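Local coordinates for oligogalacturonate-specific porin KdgM (Dickeya dadantii, PDB 4PR7), which forms a monomeric outer-membrane channel specific for oligogalacturonides and is required for the full virulence of the bacterium, at residues A[33-38]-A[60-65]; A[94-99]-A[106-111]; A[184-189]-A[210-215]. All coordinates share one frame; numbering follows the deposited sequence.

The three contacts each join neighbouring antiparallel strands of one closed 12-stranded barrel, and they follow one another along the chain. Contact 1 and contact 2 have centres about 19 Å apart and meet through the inward side chains of the wall, where Ser65 CB lies 3.4 Å from Tyr94 OH. Contact 3, which includes part of the last strand, stands apart: its nearest atoms are about 8 Å from contact 1 and about 11 Å from contact 2. Charged side chains of contacts 1 and 2 gather on the lumen face; the arginines of contact 2 are consistent with a channel for anionic oligogalacturonides. An n-octane lies against the outside of each contact, consistent with a lipid-facing surface.

Contact 1. Residues A[33-38]-A[60-65]; sequences LSSEVK and TEVVAS. With OCT (N-octane), chain E.
The carbonyl oxygen of Glu61 is gripped from several directions: Glu36 N donates to Glu61 O at 2.7 Å, a water donates a longer bond, and Ser35 CA adds a CA-H...O contact. This is an antiparallel pair in the porin beta-barrel, strand 31-41 against strand 57-69, with Ser34-Val63 and Glu36-Glu61 as hydrogen-bonded pairs. The same water also bonds Ser34 OG at 2.8 Å. With chi1 at 70°, that hydroxyl sits between its own backbone N and carbonyl carbon, 3.4 Å from Val63 CB. On this lumen side the two glutamates bring their carboxylates close, with planes 32° apart. A second water sits between them, giving one hydrogen to Glu36 OE1 (2.6 Å) and the other to Glu61 OE1 (2.7 Å), which probably eases the approach of like charges. Lys38 reaches over with an extended chain, its long salt bridges to both glutamates being secondary to one with Glu83. Arg20 pairs with Glu36 and Arg92 with Glu61, so the acids belong to a wider charge network. The other face, which also carries Ser35 and Thr60, is apolar around Leu33, Val62 and Ala64: Leu33 CD2 reaches Val62 CG1 at 4.1 Å, and n-octane lies along the wall with its C8 3.7 Å from Ala64 CB.

Contact 2. Residues A[94-99]-A[106-111]; sequences YLRGRA and SVALRY. With OCT (N-octane), chain F.
Arg110 packs against both Tyr94 and Arg96 on the lumen face of a beta hairpin of the porin barrel, formed by strands 90-100 and 105-116. Its CB lies beside Arg96 CB in a non-hydrogen-bonded pair whose CA atoms are only 4.0 Å apart. One bond further, Arg110 CG comes within 3.9 Å of Tyr94 CB and also passes near the carbonyl oxygen of Leu95. Arg110 CD then meets Tyr94 CD2 and also lies over one face of the Arg96 guanidinium. There the chain bends, chi3 59°, and turns the guanidinium away from the tyrosine ring, their planes standing 70° apart. At the tip Arg110 NH1 approaches Arg96 NH2 at 3.7 Å, the two guanidinium planes 30° apart. Thr135 accepts a hydrogen bond from Arg110 NH2, while Arg96 NE has a weak, long ion pair with Glu77, which also bonds Tyr94 OH. The paired positive groups on this wall are consistent with a channel for anionic oligogalacturonides. Farther along the hairpin, Arg98 runs extended over Ser106, whose CB lies against one face of its guanidinium; Asn100 takes a hydrogen bond from Arg98 NH2. Six backbone bonds hold the strands together, among them Gly97 N to Leu109 O at 2.8 Å and Ala99 N to Val107 O at 2.8 Å. The outward face is apolar apart from the Tyr111 hydroxyl, with Leu95, Leu109 and Val107 lining it. Here Ala99 CB touches Val107 CG2 at 3.9 Å, and an n-octane presses its C5 to 3.4 Å from Tyr94 O, while its C8 reaches 4.1 Å from Tyr111 CD2.

Contact 3. Residues A[184-189]-A[210-215]; sequences KNWKPY and VGVQYS. With OCT (N-octane), chain C.
Trp186, with CG anti to its carbonyl carbon (chi1 -62°), and Tyr214, with CG anti to the backbone nitrogen (chi1 179°), bring their rings together on the outer face of the last beta hairpin of the barrel, strands 186-195 and 205-215. The pair is T-shaped, the edge of Tyr214 meeting a face of Trp186 with ring planes 64° apart. Tyr214 CD2 does the touching, 3.6 Å from Trp186 CZ2. At the indole edge Val212 CG2 lies 3.8 Å from Trp186 CE3, and n-octane runs past all three side chains, its C4 3.9 Å from Tyr214 CB. Such outward aromatics fit the girdle that porins place at the membrane interface. Just before the strand begins, Asn185 grips Ser215 twice: Ser215 N uses a lone pair of Asn185 O at 2.7 Å, and Asn185 ND2 returns a bond to Ser215 O, also 2.7 Å. The Asn185 amide lies alongside the Tyr214 ring. On the lumen face the Tyr189 ring spreads over Gly211, whose CA makes a CH-pi contact 3.9 Å from the ring centroid; Tyr189 OH bonds Asp4 of the first strand. Nearby, Lys187 and Gln213 run side by side, with Lys187 CE 3.4 Å from Gln213 OE1.

Contact 1. Residues A[33-38]-A[60-65]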
loop_
_atom_site.group_PDB
_atom_site.type_symbol
_atom_site.label_atom_id
_atom_site.label_comp_id
_atom_site.label_asym_id
_atom_site.label_seq_id
_atom_site.Cartn_x
_atom_site.Cartn_y
_atom_site.Cartn_z
ATOM N N LEU A 33 6.287 9.936 -6.089
ATOM C CA LEU A 33 5.415 9.763 -7.222
ATOM C C LEU A 33 5.362 8.294 -7.529
ATOM O O LEU A 33 6.389 7.625 -7.475
ATOM C CB LEU A 33 6.023 10.453 -8.431
ATOM C CG LEU A 33 5.266 11.535 -9.170
ATOM C CD1 LEU A 33 6.072 11.820 -10.449
ATOM C CD2 LEU A 33 3.818 11.183 -9.491
ATOM N N SER A 34 4.201 7.793 -7.917
ATOM C CA SER A 34 4.131 6.411 -8.386
ATOM C C SER A 34 3.066 6.271 -9.461
ATOM O O SER A 34 2.138 7.089 -9.566
ATOM C CB SER A 34 3.831 5.466 -7.217
ATOM O OG SER A 34 2.517 5.655 -6.763
ATOM N N SER A 35 3.237 5.239 -10.269
ATOM C CA SER A 35 2.299 4.891 -11.312
ATOM C C SER A 35 2.090 3.374 -11.244
ATOM O O SER A 35 3.058 2.619 -11.114
ATOM C CB SER A 35 2.870 5.269 -12.660
ATOM O OG SER A 35 1.892 5.036 -13.652
ATOM N N GLU A 36 0.838 2.940 -11.336
ATOM C CA GLU A 36 0.501 1.527 -11.186
ATOM C C GLU A 36 -0.418 1.075 -12.296
ATOM O O GLU A 36 -1.482 1.644 -12.492
ATOM C CB GLU A 36 -0.191 1.255 -9.844
ATOM C CG GLU A 36 -0.454 -0.228 -9.584
ATOM C CD GLU A 36 -0.968 -0.516 -8.183
ATOM O OE1 GLU A 36 -1.444 0.436 -7.514
ATOM O OE2 GLU A 36 -0.904 -1.698 -7.740
ATOM N N VAL A 37 -0.012 0.022 -12.995
ATOM C CA VAL A 37 -0.871 -0.636 -13.958
ATOM C C VAL A 37 -1.445 -1.871 -13.284
ATOM O O VAL A 37 -0.737 -2.568 -12.563
ATOM C CB VAL A 37 -0.091 -1.026 -15.231
ATOM C CG1 VAL A 37 -0.986 -1.784 -16.197
ATOM C CG2 VAL A 37 0.458 0.233 -15.885
ATOM N N LYS A 38 -2.728 -2.126 -13.514
ATOM C CA LYS A 38 -3.451 -3.191 -12.827
ATOM C C LYS A 38 -4.287 -3.922 -13.833
ATOM O O LYS A 38 -4.841 -3.312 -14.733
ATOM C CB LYS A 38 -4.403 -2.621 -11.779
ATOM C CG LYS A 38 -3.782 -1.709 -10.747
ATOM C CD LYS A 38 -4.872 -0.984 -9.950
ATOM C CE LYS A 38 -4.259 -0.137 -8.854
ATOM N NZ LYS A 38 -5.247 0.464 -7.925
ATOM N N THR A 60 -5.250 2.170 -14.288
ATOM C CA THR A 60 -3.995 2.848 -14.067
ATOM C C THR A 60 -4.182 3.857 -12.951
ATOM O O THR A 60 -5.057 4.714 -13.044
ATOM C CB THR A 60 -3.518 3.575 -15.341
ATOM O OG1 THR A 60 -3.096 2.607 -16.302
ATOM C CG2 THR A 60 -2.329 4.486 -15.034
ATOM N N GLU A 61 -3.368 3.758 -11.914
ATOM C CA GLU A 61 -3.406 4.728 -10.834
ATOM C C GLU A 61 -2.089 5.460 -10.771
ATOM O O GLU A 61 -1.040 4.845 -10.942
ATOM C CB GLU A 61 -3.672 4.059 -9.497
ATOM C CG GLU A 61 -3.864 5.060 -8.366
ATOM C CD GLU A 61 -4.325 4.420 -7.073
ATOM O OE1 GLU A 61 -3.680 3.448 -6.637
ATOM O OE2 GLU A 61 -5.320 4.903 -6.493
ATOM N N VAL A 62 -2.162 6.766 -10.532
ATOM C CA VAL A 62 -0.999 7.602 -10.283
ATOM C C VAL A 62 -1.154 8.287 -8.929
ATOM O O VAL A 62 -2.238 8.772 -8.591
ATOM C CB VAL A 62 -0.835 8.693 -11.362
ATOM C CG1 VAL A 62 0.425 9.508 -11.106
ATOM C CG2 VAL A 62 -0.761 8.068 -12.743
ATOM N N VAL A 63 -0.060 8.349 -8.175
ATOM C CA VAL A 63 -0.042 8.947 -6.827
ATOM C C VAL A 63 1.069 9.980 -6.701
ATOM O O VAL A 63 2.203 9.717 -7.099
ATOM C CB VAL A 63 0.158 7.871 -5.743
ATOM C CG1 VAL A 63 -0.001 8.474 -4.356
ATOM C CG2 VAL A 63 -0.860 6.747 -5.925
ATOM N N ALA A 64 0.745 11.172 -6.195
ATOM C CA ALA A 64 1.782 12.117 -5.779
ATOM C C ALA A 64 1.617 12.439 -4.302
ATOM O O ALA A 64 0.493 12.547 -3.800
ATOM C CB ALA A 64 1.753 13.402 -6.623
ATOM N N SER A 65 2.742 12.581 -3.605
ATOM C CA SER A 65 2.742 12.894 -2.173
ATOM C C SER A 65 4.030 13.591 -1.702
ATOM O O SER A 65 4.988 13.729 -2.453
ATOM C CB SER A 65 2.499 11.629 -1.354
ATOM O OG SER A 65 3.430 10.599 -1.645
HETATM C C1 OCT E . 0.594 12.994 -15.021
HETATM C C2 OCT E . 0.227 12.283 -13.735
HETATM C C3 OCT E . 0.529 13.101 -12.473
HETATM C C4 OCT E . -0.725 13.757 -11.901
HETATM C C5 OCT E . -0.639 13.940 -10.393
HETATM C C6 OCT E . 0.526 14.845 -10.011
HETATM C C7 OCT E . 0.104 15.902 -8.997
HETATM C C8 OCT E . 1.301 16.623 -8.413
HETATM O O HOH W 1 0.463 4.431 -8.148
HETATM O O HOH W 2 -1.033 2.921 -6.818
#

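Contact 2. Residues A[94-99]-A[106-111]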
loop_
_atom_site.group_PDB
_atom_site.type_symbol
_atom_site.label_atom_id
_atom_site.label_comp_id
_atom_site.label_asym_id
_atom_site.label_seq_id
_atom_site.Cartn_x
_atom_site.Cartn_y
_atom_site.Cartn_z
ATOM N N TYR A 94 -5.207 11.448 0.405
ATOM C CA TYR A 94 -5.002 10.873 1.740
ATOM C C TYR A 94 -4.086 11.671 2.653
ATOM O O TYR A 94 -3.432 12.616 2.243
ATOM C CB TYR A 94 -4.484 9.436 1.618
ATOM C CG TYR A 94 -3.112 9.300 1.037
ATOM C CD1 TYR A 94 -2.923 9.040 -0.327
ATOM C CD2 TYR A 94 -1.997 9.393 1.843
ATOM C CE1 TYR A 94 -1.650 8.881 -0.855
ATOM C CE2 TYR A 94 -0.722 9.253 1.331
ATOM C CZ TYR A 94 -0.545 8.978 -0.010
ATOM O OH TYR A 94 0.743 8.832 -0.486
ATOM N N LEU A 95 -4.058 11.273 3.907
ATOM C CA LEU A 95 -3.157 11.853 4.879
ATOM C C LEU A 95 -2.704 10.745 5.782
ATOM O O LEU A 95 -3.512 10.176 6.497
ATOM C CB LEU A 95 -3.861 12.935 5.695
ATOM C CG LEU A 95 -2.944 13.735 6.634
ATOM C CD1 LEU A 95 -1.923 14.575 5.887
ATOM C CD2 LEU A 95 -3.781 14.623 7.536
ATOM N N ARG A 96 -1.411 10.435 5.732
ATOM C CA ARG A 96 -0.831 9.389 6.552
ATOM C C ARG A 96 0.099 9.991 7.600
ATOM O O ARG A 96 1.061 10.679 7.276
ATOM C CB ARG A 96 -0.049 8.370 5.688
ATOM C CG ARG A 96 0.623 7.267 6.502
ATOM C CD ARG A 96 0.661 5.947 5.747
ATOM N NE ARG A 96 1.194 6.179 4.421
ATOM C CZ ARG A 96 1.024 5.387 3.373
ATOM N NH1 ARG A 96 1.558 5.745 2.217
ATOM N NH2 ARG A 96 0.351 4.242 3.472
ATOM N N GLY A 97 -0.182 9.717 8.861
ATOM C CA GLY A 97 0.742 10.043 9.937
ATOM C C GLY A 97 1.561 8.807 10.230
ATOM O O GLY A 97 1.066 7.690 10.082
ATOM N N ARG A 98 2.812 8.996 10.638
ATOM C CA ARG A 98 3.672 7.863 10.982
ATOM C C ARG A 98 4.497 8.187 12.215
ATOM O O ARG A 98 4.975 9.306 12.360
ATOM C CB ARG A 98 4.583 7.517 9.810
ATOM C CG ARG A 98 5.798 6.688 10.189
ATOM C CD ARG A 98 6.509 6.147 8.962
ATOM N NE ARG A 98 7.793 5.556 9.338
ATOM C CZ ARG A 98 8.398 4.549 8.701
ATOM N NH1 ARG A 98 7.840 3.966 7.639
ATOM N NH2 ARG A 98 9.576 4.107 9.145
ATOM N N ALA A 99 4.639 7.210 13.103
ATOM C CA ALA A 99 5.490 7.320 14.288
ATOM C C ALA A 99 6.486 6.136 14.356
ATOM O O ALA A 99 6.068 4.975 14.484
ATOM C CB ALA A 99 4.630 7.358 15.534
ATOM N N SER A 106 7.697 0.707 13.702
ATOM C CA SER A 106 6.956 1.890 13.289
ATOM C C SER A 106 5.456 1.609 13.192
ATOM O O SER A 106 5.029 0.503 12.895
ATOM C CB SER A 106 7.467 2.406 11.953
ATOM O OG SER A 106 7.309 1.420 10.950
ATOM N N VAL A 107 4.670 2.635 13.477
ATOM C CA VAL A 107 3.230 2.593 13.321
ATOM C C VAL A 107 2.774 3.755 12.454
ATOM O O VAL A 107 3.448 4.792 12.380
ATOM C CB VAL A 107 2.525 2.646 14.675
ATOM C CG1 VAL A 107 2.810 1.370 15.456
ATOM C CG2 VAL A 107 2.954 3.873 15.466
ATOM N N ALA A 108 1.645 3.579 11.776
ATOM C CA ALA A 108 1.077 4.657 10.958
ATOM C C ALA A 108 -0.443 4.582 10.903
ATOM O O ALA A 108 -1.030 3.535 11.148
ATOM C CB ALA A 108 1.661 4.616 9.575
ATOM N N LEU A 109 -1.057 5.718 10.608
ATOM C CA LEU A 109 -2.500 5.840 10.434
ATOM C C LEU A 109 -2.788 6.712 9.210
ATOM O O LEU A 109 -2.259 7.819 9.110
ATOM C CB LEU A 109 -3.134 6.484 11.654
ATOM C CG LEU A 109 -4.670 6.559 11.572
ATOM C CD1 LEU A 109 -5.256 5.153 11.521
ATOM C CD2 LEU A 109 -5.263 7.343 12.729
ATOM N N ARG A 110 -3.603 6.202 8.286
ATOM C CA ARG A 110 -3.979 6.922 7.070
ATOM C C ARG A 110 -5.492 7.082 6.980
ATOM O O ARG A 110 -6.215 6.127 7.144
ATOM C CB ARG A 110 -3.477 6.180 5.832
ATOM C CG ARG A 110 -3.893 6.830 4.499
ATOM C CD ARG A 110 -3.492 5.971 3.298
ATOM N NE ARG A 110 -4.114 4.653 3.369
ATOM C CZ ARG A 110 -3.766 3.606 2.621
ATOM N NH1 ARG A 110 -2.816 3.718 1.697
ATOM N NH2 ARG A 110 -4.379 2.441 2.801
ATOM N N TYR A 111 -5.946 8.308 6.728
ATOM C CA TYR A 111 -7.323 8.580 6.310
ATOM C C TYR A 111 -7.334 8.766 4.794
ATOM O O TYR A 111 -6.611 9.609 4.287
ATOM C CB TYR A 111 -7.848 9.847 7.004
ATOM C CG TYR A 111 -9.195 10.364 6.505
ATOM C CD1 TYR A 111 -10.360 9.596 6.623
ATOM C CD2 TYR A 111 -9.314 11.653 5.951
ATOM C CE1 TYR A 111 -11.582 10.080 6.175
ATOM C CE2 TYR A 111 -10.534 12.136 5.507
ATOM C CZ TYR A 111 -11.659 11.350 5.626
ATOM O OH TYR A 111 -12.853 11.845 5.179
HETATM C C1 OCT F . -5.779 16.686 -2.643
HETATM C C2 OCT F . -4.530 16.842 -1.802
HETATM C C3 OCT F . -4.539 15.881 -0.613
HETATM C C4 OCT F . -5.468 16.309 0.530
HETATM C C5 OCT F . -5.227 15.456 1.775
HETATM C C6 OCT F . -6.208 15.764 2.899
HETATM C C7 OCT F . -7.530 15.012 2.750
HETATM C C8 OCT F . -7.347 13.521 2.931
#

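Contact 3. Residues A[184-189]-A[210-215]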
loop_
_atom_site.group_PDB
_atom_site.type_symbol
_atom_site.label_atom_id
_atom_site.label_comp_id
_atom_site.label_asym_id
_atom_site.label_seq_id
_atom_site.Cartn_x
_atom_site.Cartn_y
_atom_site.Cartn_z
ATOM N N LYS A 184 20.387 -6.280 -1.948
ATOM C CA LYS A 184 20.142 -4.835 -2.073
ATOM C C LYS A 184 19.104 -4.458 -3.147
ATOM O O LYS A 184 18.550 -3.366 -3.099
ATOM C CB LYS A 184 21.453 -4.072 -2.274
ATOM C CG LYS A 184 22.081 -4.237 -3.642
ATOM C CD LYS A 184 23.498 -3.689 -3.655
ATOM C CE LYS A 184 24.338 -4.366 -4.724
ATOM N NZ LYS A 184 23.734 -4.229 -6.082
ATOM N N ASN A 185 18.814 -5.363 -4.085
ATOM C CA ASN A 185 17.839 -5.089 -5.159
ATOM C C ASN A 185 16.480 -5.765 -5.038
ATOM O O ASN A 185 15.499 -5.248 -5.568
ATOM C CB ASN A 185 18.419 -5.515 -6.496
ATOM C CG ASN A 185 19.648 -4.732 -6.861
ATOM O OD1 ASN A 185 20.687 -5.295 -7.089
ATOM N ND2 ASN A 185 19.532 -3.430 -6.885
ATOM N N TRP A 186 16.424 -6.918 -4.370
ATOM C CA TRP A 186 15.240 -7.779 -4.422
ATOM C C TRP A 186 14.640 -7.993 -3.062
ATOM O O TRP A 186 15.343 -8.362 -2.116
ATOM C CB TRP A 186 15.566 -9.144 -5.018
ATOM C CG TRP A 186 16.050 -9.135 -6.418
ATOM C CD1 TRP A 186 17.344 -9.259 -6.833
ATOM C CD2 TRP A 186 15.253 -9.034 -7.603
ATOM N NE1 TRP A 186 17.406 -9.224 -8.197
ATOM C CE2 TRP A 186 16.134 -9.101 -8.699
ATOM C CE3 TRP A 186 13.882 -8.881 -7.845
ATOM C CZ2 TRP A 186 15.689 -9.023 -10.020
ATOM C CZ3 TRP A 186 13.442 -8.813 -9.149
ATOM C CH2 TRP A 186 14.341 -8.896 -10.222
ATOM N N LYS A 187 13.330 -7.763 -2.978
ATOM C CA LYS A 187 12.557 -7.998 -1.770
ATOM C C LYS A 187 11.248 -8.741 -2.078
ATOM O O LYS A 187 10.203 -8.106 -2.317
ATOM C CB LYS A 187 12.246 -6.667 -1.079
ATOM C CG LYS A 187 11.474 -6.820 0.219
ATOM C CD LYS A 187 10.775 -5.532 0.581
ATOM C CE LYS A 187 11.770 -4.480 1.022
ATOM N NZ LYS A 187 12.300 -4.769 2.385
ATOM N N PRO A 188 11.285 -10.092 -2.042
ATOM C CA PRO A 188 10.053 -10.856 -2.167
ATOM C C PRO A 188 9.165 -10.737 -0.939
ATOM O O PRO A 188 9.636 -10.470 0.157
ATOM C CB PRO A 188 10.563 -12.296 -2.324
ATOM C CG PRO A 188 11.863 -12.295 -1.577
ATOM C CD PRO A 188 12.453 -10.982 -2.005
ATOM N N TYR A 189 7.871 -10.939 -1.115
ATOM C CA TYR A 189 6.981 -10.856 0.024
ATOM C C TYR A 189 5.697 -11.619 -0.183
ATOM O O TYR A 189 5.306 -11.937 -1.299
ATOM C CB TYR A 189 6.669 -9.402 0.344
ATOM C CG TYR A 189 5.930 -8.665 -0.750
ATOM C CD1 TYR A 189 6.622 -7.916 -1.689
ATOM C CD2 TYR A 189 4.550 -8.705 -0.835
ATOM C CE1 TYR A 189 5.958 -7.225 -2.690
ATOM C CE2 TYR A 189 3.865 -8.020 -1.845
ATOM C CZ TYR A 189 4.580 -7.275 -2.758
ATOM O OH TYR A 189 3.937 -6.568 -3.749
ATOM N N VAL A 210 1.264 -12.599 -3.422
ATOM C CA VAL A 210 2.708 -12.776 -3.449
ATOM C C VAL A 210 3.233 -11.767 -4.424
ATOM O O VAL A 210 2.612 -11.512 -5.454
ATOM C CB VAL A 210 3.180 -14.191 -3.873
ATOM C CG1 VAL A 210 2.732 -15.222 -2.872
ATOM C CG2 VAL A 210 2.707 -14.551 -5.279
ATOM N N GLY A 211 4.369 -11.176 -4.095
ATOM C CA GLY A 211 4.966 -10.209 -4.991
ATOM C C GLY A 211 6.450 -10.129 -4.782
ATOM O O GLY A 211 7.024 -10.810 -3.926
ATOM N N VAL A 212 7.069 -9.266 -5.559
ATOM C CA VAL A 212 8.445 -8.920 -5.341
ATOM C C VAL A 212 8.679 -7.463 -5.712
ATOM O O VAL A 212 8.133 -6.974 -6.710
ATOM C CB VAL A 212 9.383 -9.846 -6.134
ATOM C CG1 VAL A 212 9.136 -9.742 -7.648
ATOM C CG2 VAL A 212 10.822 -9.531 -5.763
ATOM N N GLN A 213 9.512 -6.797 -4.909
ATOM C CA GLN A 213 9.952 -5.438 -5.185
ATOM C C GLN A 213 11.400 -5.430 -5.674
ATOM O O GLN A 213 12.303 -5.957 -4.993
ATOM C CB GLN A 213 9.851 -4.616 -3.908
ATOM C CG GLN A 213 10.264 -3.162 -4.018
ATOM C CD GLN A 213 10.392 -2.538 -2.646
ATOM O OE1 GLN A 213 11.346 -2.823 -1.895
ATOM N NE2 GLN A 213 9.423 -1.709 -2.289
ATOM N N TYR A 214 11.615 -4.834 -6.848
ATOM C CA TYR A 214 12.966 -4.568 -7.357
ATOM C C TYR A 214 13.385 -3.113 -7.103
ATOM O O TYR A 214 12.715 -2.195 -7.554
ATOM C CB TYR A 214 13.062 -4.860 -8.857
ATOM C CG TYR A 214 14.434 -4.578 -9.391
ATOM C CD1 TYR A 214 14.721 -3.364 -10.015
ATOM C CD2 TYR A 214 15.464 -5.493 -9.226
ATOM C CE1 TYR A 214 15.981 -3.085 -10.489
ATOM C CE2 TYR A 214 16.735 -5.234 -9.711
ATOM C CZ TYR A 214 16.987 -4.024 -10.333
ATOM O OH TYR A 214 18.242 -3.750 -10.811
ATOM N N SER A 215 14.497 -2.910 -6.398
ATOM C CA SER A 215 15.048 -1.562 -6.154
ATOM C C SER A 215 16.276 -1.290 -7.007
ATOM O O SER A 215 17.199 -2.109 -7.081
ATOM C CB SER A 215 15.417 -1.373 -4.682
ATOM O OG SER A 215 14.249 -1.383 -3.888
HETATM C C1 OCT C . 9.565 -9.975 -12.285
HETATM C C2 OCT C . 10.135 -8.880 -11.402
HETATM C C3 OCT C . 9.678 -7.494 -11.859
HETATM C C4 OCT C . 10.697 -6.407 -11.515
HETATM C C5 OCT C . 11.990 -6.520 -12.339
HETATM C C6 OCT C . 12.501 -5.185 -12.894
HETATM C C7 OCT C . 13.307 -5.377 -14.187
HETATM C C8 OCT C . 14.374 -4.313 -14.382
HETATM O O HOH W 3 13.931 -3.964 -3.279
#